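Local coordinates for DNA mismatch repair protein PMS1 (Saccharomyces cerevisiae, PDB 3H4L) that binds ATP through the GHKL-type ATPase region of its N-terminal part and acts in DNA mismatch repair, at residues T296-F308 with I347-N359. Numbering follows the deposited sequence.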
loop_
_atom_site.group_PDB
_atom_site.type_symbol
_atom_site.label_atom_id
_atom_site.label_comp_id
_atom_site.label_asym_id
_atom_site.label_seq_id
_atom_site.Cartn_x
_atom_site.Cartn_y
_atom_site.Cartn_z
ATOM N N THR B 296 12.452 -14.728 -26.189
ATOM C CA THR B 296 12.613 -14.520 -27.621
ATOM C C THR B 296 11.728 -13.412 -28.200
ATOM O O THR B 296 12.225 -12.524 -28.892
ATOM C CB THR B 296 12.365 -15.849 -28.388
ATOM O OG1 THR B 296 12.324 -15.602 -29.798
ATOM C CG2 THR B 296 11.061 -16.484 -27.951
ATOM N N LEU B 297 10.428 -13.449 -27.914
ATOM C CA LEU B 297 9.514 -12.436 -28.443
ATOM C C LEU B 297 9.788 -11.029 -27.920
ATOM O O LEU B 297 9.448 -10.040 -28.576
ATOM C CB LEU B 297 8.060 -12.808 -28.149
ATOM C CG LEU B 297 7.011 -11.878 -28.780
ATOM C CD1 LEU B 297 7.111 -11.922 -30.305
ATOM C CD2 LEU B 297 5.622 -12.300 -28.330
ATOM N N LEU B 298 10.388 -10.924 -26.738
ATOM C CA LEU B 298 10.698 -9.606 -26.199
ATOM C C LEU B 298 11.893 -9.049 -26.954
ATOM O O LEU B 298 11.890 -7.882 -27.359
ATOM C CB LEU B 298 11.004 -9.671 -24.700
ATOM C CG LEU B 298 9.790 -9.659 -23.771
ATOM C CD1 LEU B 298 10.262 -9.541 -22.335
ATOM C CD2 LEU B 298 8.875 -8.495 -24.119
ATOM N N LYS B 299 12.910 -9.886 -27.149
ATOM C CA LYS B 299 14.091 -9.454 -27.877
ATOM C C LYS B 299 13.607 -8.841 -29.181
ATOM O O LYS B 299 13.978 -7.719 -29.524
ATOM C CB LYS B 299 15.007 -10.638 -28.157
ATOM N N CYS B 300 12.757 -9.572 -29.893
ATOM C CA CYS B 300 12.227 -9.078 -31.153
ATOM C C CYS B 300 11.546 -7.718 -30.969
ATOM O O CYS B 300 11.804 -6.783 -31.732
ATOM C CB CYS B 300 11.240 -10.083 -31.748
ATOM S SG CYS B 300 10.555 -9.553 -33.338
ATOM N N CYS B 301 10.687 -7.606 -29.960
ATOM C CA CYS B 301 9.989 -6.354 -29.686
ATOM C C CYS B 301 11.000 -5.222 -29.553
ATOM O O CYS B 301 10.903 -4.202 -30.230
ATOM C CB CYS B 301 9.189 -6.467 -28.381
ATOM S SG CYS B 301 7.403 -6.760 -28.512
ATOM N N ASN B 302 11.974 -5.420 -28.672
ATOM C CA ASN B 302 13.008 -4.426 -28.415
ATOM C C ASN B 302 13.774 -3.957 -29.643
ATOM O O ASN B 302 13.903 -2.756 -29.873
ATOM C CB ASN B 302 13.996 -4.956 -27.372
ATOM C CG ASN B 302 13.362 -5.114 -26.002
ATOM O OD1 ASN B 302 12.757 -4.178 -25.472
ATOM N ND2 ASN B 302 13.509 -6.298 -25.415
ATOM N N GLU B 303 14.286 -4.894 -30.431
ATOM C CA GLU B 303 15.052 -4.526 -31.614
ATOM C C GLU B 303 14.210 -3.738 -32.619
ATOM O O GLU B 303 14.597 -2.644 -33.044
ATOM C CB GLU B 303 15.644 -5.777 -32.266
ATOM C CG GLU B 303 14.639 -6.709 -32.895
ATOM C CD GLU B 303 15.211 -8.091 -33.106
ATOM O OE1 GLU B 303 14.558 -8.911 -33.793
ATOM O OE2 GLU B 303 16.313 -8.357 -32.572
ATOM N N VAL B 304 13.058 -4.294 -32.984
ATOM C CA VAL B 304 12.150 -3.647 -33.927
ATOM C C VAL B 304 11.817 -2.231 -33.477
ATOM O O VAL B 304 11.629 -1.344 -34.304
ATOM C CB VAL B 304 10.828 -4.430 -34.059
ATOM C CG1 VAL B 304 9.909 -3.735 -35.051
ATOM C CG2 VAL B 304 11.111 -5.857 -34.496
ATOM N N TYR B 305 11.740 -2.024 -32.166
ATOM C CA TYR B 305 11.425 -0.707 -31.616
ATOM C C TYR B 305 12.621 0.238 -31.707
ATOM O O TYR B 305 12.462 1.430 -31.977
ATOM C CB TYR B 305 10.995 -0.821 -30.153
ATOM C CG TYR B 305 10.560 0.496 -29.550
ATOM C CD1 TYR B 305 9.288 1.009 -29.793
ATOM C CD2 TYR B 305 11.432 1.244 -28.758
ATOM C CE1 TYR B 305 8.892 2.232 -29.262
ATOM C CE2 TYR B 305 11.049 2.468 -28.225
ATOM C CZ TYR B 305 9.779 2.958 -28.480
ATOM O OH TYR B 305 9.397 4.182 -27.968
ATOM N N LYS B 306 13.815 -0.298 -31.460
ATOM C CA LYS B 306 15.039 0.492 -31.522
ATOM C C LYS B 306 15.096 1.218 -32.865
ATOM O O LYS B 306 15.289 2.434 -32.926
ATOM C CB LYS B 306 16.256 -0.418 -31.364
ATOM N N THR B 307 14.901 0.461 -33.940
ATOM C CA THR B 307 14.943 1.017 -35.282
ATOM C C THR B 307 14.108 2.283 -35.445
ATOM O O THR B 307 14.329 3.049 -36.378
ATOM C CB THR B 307 14.484 -0.023 -36.328
ATOM O OG1 THR B 307 13.097 -0.324 -36.135
ATOM C CG2 THR B 307 15.301 -1.307 -36.197
ATOM N N PHE B 308 13.157 2.510 -34.544
ATOM C CA PHE B 308 12.312 3.702 -34.628
ATOM C C PHE B 308 12.660 4.712 -33.548
ATOM O O PHE B 308 12.425 5.909 -33.706
ATOM C CB PHE B 308 10.826 3.343 -34.500
ATOM C CG PHE B 308 10.295 2.513 -35.632
ATOM C CD1 PHE B 308 10.532 1.146 -35.684
ATOM C CD2 PHE B 308 9.559 3.101 -36.653
ATOM C CE1 PHE B 308 10.042 0.370 -36.739
ATOM C CE2 PHE B 308 9.066 2.337 -37.710
ATOM C CZ PHE B 308 9.308 0.968 -37.753
ATOM N N ILE B 347 8.289 -15.606 -34.982
ATOM C CA ILE B 347 9.199 -14.512 -34.691
ATOM C C ILE B 347 9.415 -13.587 -35.894
ATOM O O ILE B 347 9.525 -12.371 -35.740
ATOM C CB ILE B 347 10.566 -15.060 -34.219
ATOM C CG1 ILE B 347 10.363 -15.960 -32.990
ATOM C CG2 ILE B 347 11.508 -13.905 -33.885
ATOM C CD1 ILE B 347 11.603 -16.745 -32.563
ATOM N N ASP B 348 9.461 -14.162 -37.093
ATOM C CA ASP B 348 9.683 -13.379 -38.305
ATOM C C ASP B 348 8.450 -12.644 -38.818
ATOM O O ASP B 348 8.539 -11.493 -39.259
ATOM C CB ASP B 348 10.243 -14.278 -39.411
ATOM C CG ASP B 348 11.634 -14.782 -39.093
ATOM O OD1 ASP B 348 12.566 -13.946 -39.031
ATOM O OD2 ASP B 348 11.795 -16.008 -38.895
ATOM N N ILE B 349 7.304 -13.311 -38.774
ATOM C CA ILE B 349 6.069 -12.695 -39.233
ATOM C C ILE B 349 5.662 -11.590 -38.264
ATOM O O ILE B 349 5.035 -10.608 -38.654
ATOM C CB ILE B 349 4.940 -13.745 -39.366
ATOM C CG1 ILE B 349 5.253 -14.668 -40.550
ATOM C CG2 ILE B 349 3.592 -13.058 -39.539
ATOM C CD1 ILE B 349 4.126 -15.604 -40.934
ATOM N N PHE B 350 6.041 -11.750 -37.002
ATOM C CA PHE B 350 5.734 -10.755 -35.990
ATOM C C PHE B 350 6.645 -9.541 -36.186
ATOM O O PHE B 350 6.185 -8.396 -36.231
ATOM C CB PHE B 350 5.951 -11.334 -34.586
ATOM C CG PHE B 350 5.721 -10.338 -33.481
ATOM C CD1 PHE B 350 4.431 -9.933 -33.150
ATOM C CD2 PHE B 350 6.796 -9.756 -32.818
ATOM C CE1 PHE B 350 4.218 -8.958 -32.178
ATOM C CE2 PHE B 350 6.596 -8.776 -31.842
ATOM C CZ PHE B 350 5.307 -8.376 -31.522
ATOM N N LYS B 351 7.943 -9.808 -36.309
ATOM C CA LYS B 351 8.936 -8.757 -36.476
ATOM C C LYS B 351 8.561 -7.787 -37.588
ATOM O O LYS B 351 8.606 -6.576 -37.393
ATOM C CB LYS B 351 10.309 -9.366 -36.760
ATOM C CG LYS B 351 11.454 -8.357 -36.756
ATOM C CD LYS B 351 12.776 -8.987 -37.213
ATOM C CE LYS B 351 13.191 -10.167 -36.328
ATOM N NZ LYS B 351 14.486 -10.791 -36.750
ATOM N N THR B 352 8.177 -8.310 -38.747
ATOM C CA THR B 352 7.814 -7.436 -39.855
ATOM C C THR B 352 6.424 -6.830 -39.666
ATOM O O THR B 352 6.190 -5.688 -40.053
ATOM C CB THR B 352 7.863 -8.184 -41.221
ATOM O OG1 THR B 352 6.688 -8.993 -41.388
ATOM C CG2 THR B 352 9.101 -9.077 -41.289
ATOM N N THR B 353 5.511 -7.597 -39.067
ATOM C CA THR B 353 4.141 -7.131 -38.830
ATOM C C THR B 353 4.113 -5.959 -37.855
ATOM O O THR B 353 3.331 -5.019 -38.020
ATOM C CB THR B 353 3.232 -8.252 -38.264
ATOM O OG1 THR B 353 2.977 -9.234 -39.277
ATOM C CG2 THR B 353 1.906 -7.671 -37.800
ATOM N N LEU B 354 4.964 -6.023 -36.837
ATOM C CA LEU B 354 5.037 -4.953 -35.856
ATOM C C LEU B 354 5.739 -3.770 -36.512
ATOM O O LEU B 354 5.241 -2.645 -36.491
ATOM C CB LEU B 354 5.820 -5.409 -34.618
ATOM C CG LEU B 354 5.943 -4.340 -33.529
ATOM C CD1 LEU B 354 4.560 -4.041 -32.972
ATOM C CD2 LEU B 354 6.876 -4.810 -32.428
ATOM N N SER B 355 6.899 -4.044 -37.103
ATOM C CA SER B 355 7.687 -3.022 -37.780
ATOM C C SER B 355 6.794 -2.182 -38.688
ATOM O O SER B 355 6.758 -0.955 -38.583
ATOM C CB SER B 355 8.793 -3.681 -38.614
ATOM O OG SER B 355 9.619 -2.706 -39.234
ATOM N N ASP B 356 6.065 -2.852 -39.572
ATOM C CA ASP B 356 5.178 -2.160 -40.488
ATOM C C ASP B 356 4.023 -1.486 -39.743
ATOM O O ASP B 356 3.360 -0.606 -40.291
ATOM C CB ASP B 356 4.658 -3.140 -41.547
ATOM C CG ASP B 356 3.164 -3.348 -41.469
ATOM O OD1 ASP B 356 2.651 -3.625 -40.360
ATOM O OD2 ASP B 356 2.504 -3.243 -42.525
ATOM N N TYR B 357 3.775 -1.906 -38.503
ATOM C CA TYR B 357 2.719 -1.304 -37.687
ATOM C C TYR B 357 3.233 0.053 -37.222
ATOM O O TYR B 357 2.481 1.028 -37.152
ATOM C CB TYR B 357 2.408 -2.171 -36.461
ATOM C CG TYR B 357 1.809 -1.410 -35.283
ATOM C CD1 TYR B 357 0.432 -1.202 -35.183
ATOM C CD2 TYR B 357 2.629 -0.889 -34.273
ATOM C CE1 TYR B 357 -0.117 -0.502 -34.112
ATOM C CE2 TYR B 357 2.089 -0.184 -33.199
ATOM C CZ TYR B 357 0.713 0.004 -33.124
ATOM O OH TYR B 357 0.159 0.687 -32.055
ATOM N N TYR B 358 4.519 0.100 -36.887
ATOM C CA TYR B 358 5.139 1.340 -36.443
ATOM C C TYR B 358 5.303 2.300 -37.624
ATOM O O TYR B 358 5.050 3.496 -37.487
ATOM C CB TYR B 358 6.491 1.057 -35.779
ATOM C CG TYR B 358 6.388 0.739 -34.297
ATOM C CD1 TYR B 358 6.958 -0.425 -33.763
ATOM C CD2 TYR B 358 5.740 1.616 -33.423
ATOM C CE1 TYR B 358 6.885 -0.703 -32.397
ATOM C CE2 TYR B 358 5.662 1.351 -32.058
ATOM C CZ TYR B 358 6.237 0.193 -31.550
ATOM O OH TYR B 358 6.177 -0.050 -30.195
ATOM N N ASN B 359 5.715 1.779 -38.782
ATOM C CA ASN B 359 5.872 2.615 -39.980
ATOM C C ASN B 359 4.561 3.344 -40.245
ATOM O O ASN B 359 4.551 4.530 -40.570
ATOM C CB ASN B 359 6.216 1.766 -41.211
ATOM C CG ASN B 359 7.707 1.551 -41.382
ATOM O OD1 ASN B 359 8.486 2.505 -41.374
ATOM N ND2 ASN B 359 8.110 0.296 -41.558
#
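Helices 296-306 and 347-359 run side by side in roughly the same direction, their axes 9.7 Å apart and crossing at -36°, with C300 nearest K351 and V304 nearest S355 along the backbones. They are neighbouring helices of the S5-like domain of this MutL-family protein, and helix 347-359 also packs on strands 229-237 and 261-269. No hydrogen bond joins them; the contact is mostly apolar, with aromatic groups at several points. L297 CD1 sits over one face of the F350 ring, 3.7 Å from its centroid. Two cysteine sulfurs meet the edge of that ring, C300 SG near CD2 and C301 SG near CE2 and CZ. C300 SG also presses on K351 CB at 3.4 Å. V304 divides its branches: CG1 rests on the S355 backbone, CG2 on K351 CG. At the solvent side E303 and K351 form a long salt bridge, OE1 to NZ 3.5 Å. The lysine chain bends at chi3 (-59°), which brings CE beside the same oxygen.

Y305, F308 and Y358 make an aromatic cluster. Y305 turns its edge to the face of Y358 in an offset edge-to-face pair, planes at 66°. The Y358 hydroxyl, close to Y305 CD1, is hydrogen-bonded to S269 O, which ties the helix to the end of strand 261-269. The F308 ring lies against S355, Y358 and N359. Y358 CB stands over its face, 3.5 Å from the ring centroid, and F308 CZ is 3.3 Å from S355 O. With an alanine here the ring is gone, and Y358 CB and S355 O are likely to lose its cover. N359 OD1 comes to 3.7 Å from F308 CE2.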